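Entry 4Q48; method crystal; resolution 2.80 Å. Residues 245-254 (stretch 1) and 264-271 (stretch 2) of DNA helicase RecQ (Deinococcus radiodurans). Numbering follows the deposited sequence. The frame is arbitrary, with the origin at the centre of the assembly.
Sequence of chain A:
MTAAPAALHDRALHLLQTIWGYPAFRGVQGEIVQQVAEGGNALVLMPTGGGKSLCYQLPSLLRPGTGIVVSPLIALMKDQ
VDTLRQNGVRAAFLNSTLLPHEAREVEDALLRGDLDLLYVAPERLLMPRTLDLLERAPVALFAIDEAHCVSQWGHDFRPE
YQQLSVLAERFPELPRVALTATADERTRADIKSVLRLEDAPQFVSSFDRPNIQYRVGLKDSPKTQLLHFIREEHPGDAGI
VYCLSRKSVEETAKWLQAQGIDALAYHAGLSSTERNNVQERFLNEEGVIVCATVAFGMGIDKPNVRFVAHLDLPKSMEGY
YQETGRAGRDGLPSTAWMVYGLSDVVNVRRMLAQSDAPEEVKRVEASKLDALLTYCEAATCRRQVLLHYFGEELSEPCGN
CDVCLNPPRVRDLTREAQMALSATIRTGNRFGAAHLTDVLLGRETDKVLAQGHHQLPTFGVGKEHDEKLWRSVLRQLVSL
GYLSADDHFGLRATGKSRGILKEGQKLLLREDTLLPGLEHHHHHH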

# COMPACT_ATOMS: atom_id res chain seq x y z
N SER A 245 11.45 -17.65 -7.32
CA SER A 245 12.47 -18.44 -6.65
C SER A 245 13.89 -18.01 -7.04
O SER A 245 14.11 -17.40 -8.08
CB SER A 245 12.31 -19.93 -6.99
OG SER A 245 12.48 -20.16 -8.38
N ARG A 246 14.83 -18.35 -6.17
CA ARG A 246 16.24 -18.13 -6.44
C ARG A 246 16.73 -18.94 -7.67
O ARG A 246 17.67 -18.55 -8.36
CB ARG A 246 17.04 -18.45 -5.18
CG ARG A 246 18.47 -18.85 -5.41
CD ARG A 246 19.24 -18.92 -4.10
NE ARG A 246 20.62 -19.35 -4.31
CZ ARG A 246 21.50 -19.52 -3.33
NH1 ARG A 246 21.15 -19.30 -2.07
NH2 ARG A 246 22.74 -19.92 -3.62
N LYS A 247 16.06 -20.06 -7.96
CA LYS A 247 16.46 -20.91 -9.08
C LYS A 247 15.96 -20.37 -10.43
O LYS A 247 16.63 -20.53 -11.45
CB LYS A 247 15.95 -22.35 -8.86
CG LYS A 247 15.44 -23.06 -10.12
CD LYS A 247 15.20 -24.54 -9.88
CE LYS A 247 14.36 -25.17 -11.00
NZ LYS A 247 15.20 -25.84 -12.03
N SER A 248 14.79 -19.73 -10.41
CA SER A 248 14.25 -19.11 -11.62
C SER A 248 15.08 -17.87 -12.01
O SER A 248 15.26 -17.58 -13.20
CB SER A 248 12.79 -18.73 -11.42
OG SER A 248 12.04 -19.84 -10.97
N VAL A 249 15.60 -17.16 -11.01
CA VAL A 249 16.51 -16.04 -11.24
C VAL A 249 17.79 -16.50 -11.96
O VAL A 249 18.11 -15.99 -13.03
CB VAL A 249 16.88 -15.31 -9.92
CG1 VAL A 249 18.18 -14.54 -10.05
CG2 VAL A 249 15.74 -14.37 -9.49
N GLU A 250 18.50 -17.45 -11.37
CA GLU A 250 19.69 -18.04 -11.98
C GLU A 250 19.47 -18.45 -13.44
O GLU A 250 20.15 -17.97 -14.36
CB GLU A 250 20.12 -19.26 -11.16
CG GLU A 250 20.74 -18.95 -9.80
CD GLU A 250 21.01 -20.21 -8.96
OE1 GLU A 250 21.67 -21.16 -9.48
OE2 GLU A 250 20.55 -20.25 -7.79
N GLU A 251 18.48 -19.32 -13.64
CA GLU A 251 18.28 -19.92 -14.95
C GLU A 251 17.80 -18.95 -15.99
O GLU A 251 18.25 -18.98 -17.13
CB GLU A 251 17.33 -21.11 -14.84
CG GLU A 251 17.99 -22.31 -14.16
CD GLU A 251 17.04 -23.45 -13.93
OE1 GLU A 251 16.02 -23.24 -13.24
OE2 GLU A 251 17.33 -24.57 -14.42
N THR A 252 16.87 -18.07 -15.60
CA THR A 252 16.41 -16.99 -16.47
C THR A 252 17.57 -16.06 -16.84
O THR A 252 17.75 -15.72 -18.02
CB THR A 252 15.28 -16.17 -15.78
OG1 THR A 252 14.21 -17.04 -15.40
CG2 THR A 252 14.76 -15.06 -16.69
N ALA A 253 18.37 -15.69 -15.83
CA ALA A 253 19.50 -14.81 -16.05
C ALA A 253 20.44 -15.41 -17.08
O ALA A 253 20.96 -14.69 -17.92
CB ALA A 253 20.25 -14.53 -14.73
N LYS A 254 20.68 -16.72 -17.06
CA LYS A 254 21.64 -17.20 -18.05
C LYS A 254 20.94 -17.56 -19.36
O LYS A 254 21.56 -17.58 -20.43
CB LYS A 254 22.50 -18.37 -17.55
CG LYS A 254 23.99 -18.06 -17.90
CD LYS A 254 24.98 -19.21 -17.78
CE LYS A 254 26.16 -19.05 -18.77
NZ LYS A 254 26.35 -17.64 -19.28
N LEU A 264 21.95 -10.25 -15.39
CA LEU A 264 22.65 -10.66 -14.18
C LEU A 264 21.69 -11.19 -13.13
O LEU A 264 20.56 -10.73 -13.04
CB LEU A 264 23.45 -9.50 -13.58
CG LEU A 264 24.35 -8.64 -14.46
CD1 LEU A 264 25.00 -7.55 -13.62
CD2 LEU A 264 25.39 -9.48 -15.17
N ALA A 265 22.16 -12.13 -12.32
CA ALA A 265 21.34 -12.64 -11.23
C ALA A 265 21.59 -11.80 -9.98
O ALA A 265 22.69 -11.30 -9.77
CB ALA A 265 21.64 -14.11 -10.97
N TYR A 266 20.55 -11.66 -9.16
CA TYR A 266 20.58 -10.85 -7.93
C TYR A 266 19.57 -11.46 -6.96
O TYR A 266 18.36 -11.28 -7.12
CB TYR A 266 20.25 -9.40 -8.24
CG TYR A 266 20.40 -8.38 -7.13
CD1 TYR A 266 21.65 -7.94 -6.71
CD2 TYR A 266 19.28 -7.78 -6.55
CE1 TYR A 266 21.78 -6.97 -5.73
CE2 TYR A 266 19.40 -6.82 -5.57
CZ TYR A 266 20.65 -6.42 -5.15
OH TYR A 266 20.78 -5.46 -4.16
N HIS A 267 20.08 -12.20 -5.97
CA HIS A 267 19.22 -12.88 -5.00
C HIS A 267 19.86 -12.95 -3.62
O HIS A 267 21.06 -12.70 -3.46
CB HIS A 267 18.86 -14.28 -5.55
CG HIS A 267 20.05 -15.13 -5.87
ND1 HIS A 267 20.84 -15.70 -4.91
CD2 HIS A 267 20.64 -15.40 -7.06
CE1 HIS A 267 21.83 -16.36 -5.49
NE2 HIS A 267 21.74 -16.18 -6.79
N ALA A 268 19.06 -13.34 -2.63
CA ALA A 268 19.48 -13.34 -1.23
C ALA A 268 20.71 -14.23 -1.04
O ALA A 268 21.44 -14.12 -0.05
CB ALA A 268 18.33 -13.81 -0.33
N GLY A 269 20.92 -15.11 -2.01
CA GLY A 269 21.93 -16.14 -1.93
C GLY A 269 23.40 -15.77 -1.97
O GLY A 269 23.93 -15.22 -1.01
N LEU A 270 24.01 -15.99 -3.13
CA LEU A 270 25.47 -16.06 -3.25
C LEU A 270 26.12 -14.69 -2.92
O LEU A 270 25.44 -13.64 -2.87
CB LEU A 270 25.81 -16.59 -4.68
CG LEU A 270 27.08 -17.29 -5.25
CD1 LEU A 270 26.91 -17.56 -6.73
CD2 LEU A 270 28.39 -16.63 -5.06
N SER A 271 27.41 -14.77 -2.59
CA SER A 271 28.31 -13.66 -2.23
C SER A 271 27.80 -12.20 -2.04
O SER A 271 27.02 -11.68 -2.84
CB SER A 271 29.42 -13.64 -3.29
OG SER A 271 30.56 -13.00 -2.74

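Helix 246-254 packs against the strand at Leu264 and Ala265 and the residues beyond. Helix and strand run nearly antiparallel, at 169°, and their axes approach to 7.2 Å. No hydrogen bond links the two stretches, so the contact rests on packing of helix side chains against side chains and backbone.

Leu264 points its side chain away from the helix. Its backbone still meets Ala253, with Ala253 CB 4.0 Å from Leu264 C. The CA atoms of Ala253 and Leu264 are 5.5 Å apart. Ala265 points toward the helix. Ala265 CB lies 3.6 Å from Val249 CG1 and 4.0 Å from Ala253 CB, a small apolar cluster. Tyr266 turns away, and its backbone N sits 3.8 Å from Val249 CG1.

His267 points back toward the helix. Arg246 CG lies over one face of the His267 ring, 4.1 Å from its centroid, a CH-pi contact. Val249 CG1 meets the ring edge, 4.0 Å from His267 CD2. Arg246 is extended, so its guanidinium reaches past His267 to Gly269. Gly269 CA lies over one face of that group, 3.3 Å from Arg246 NH1. An ideal CB on Gly269 would clash with Arg246 CZ, at 2.4 Å. Leu270 adds a looser contact, with its N 4.2 Å from Arg246 NH2.

Within the helix, Arg246 NE also forms a salt bridge with Glu250 OE2 at 3.6 Å.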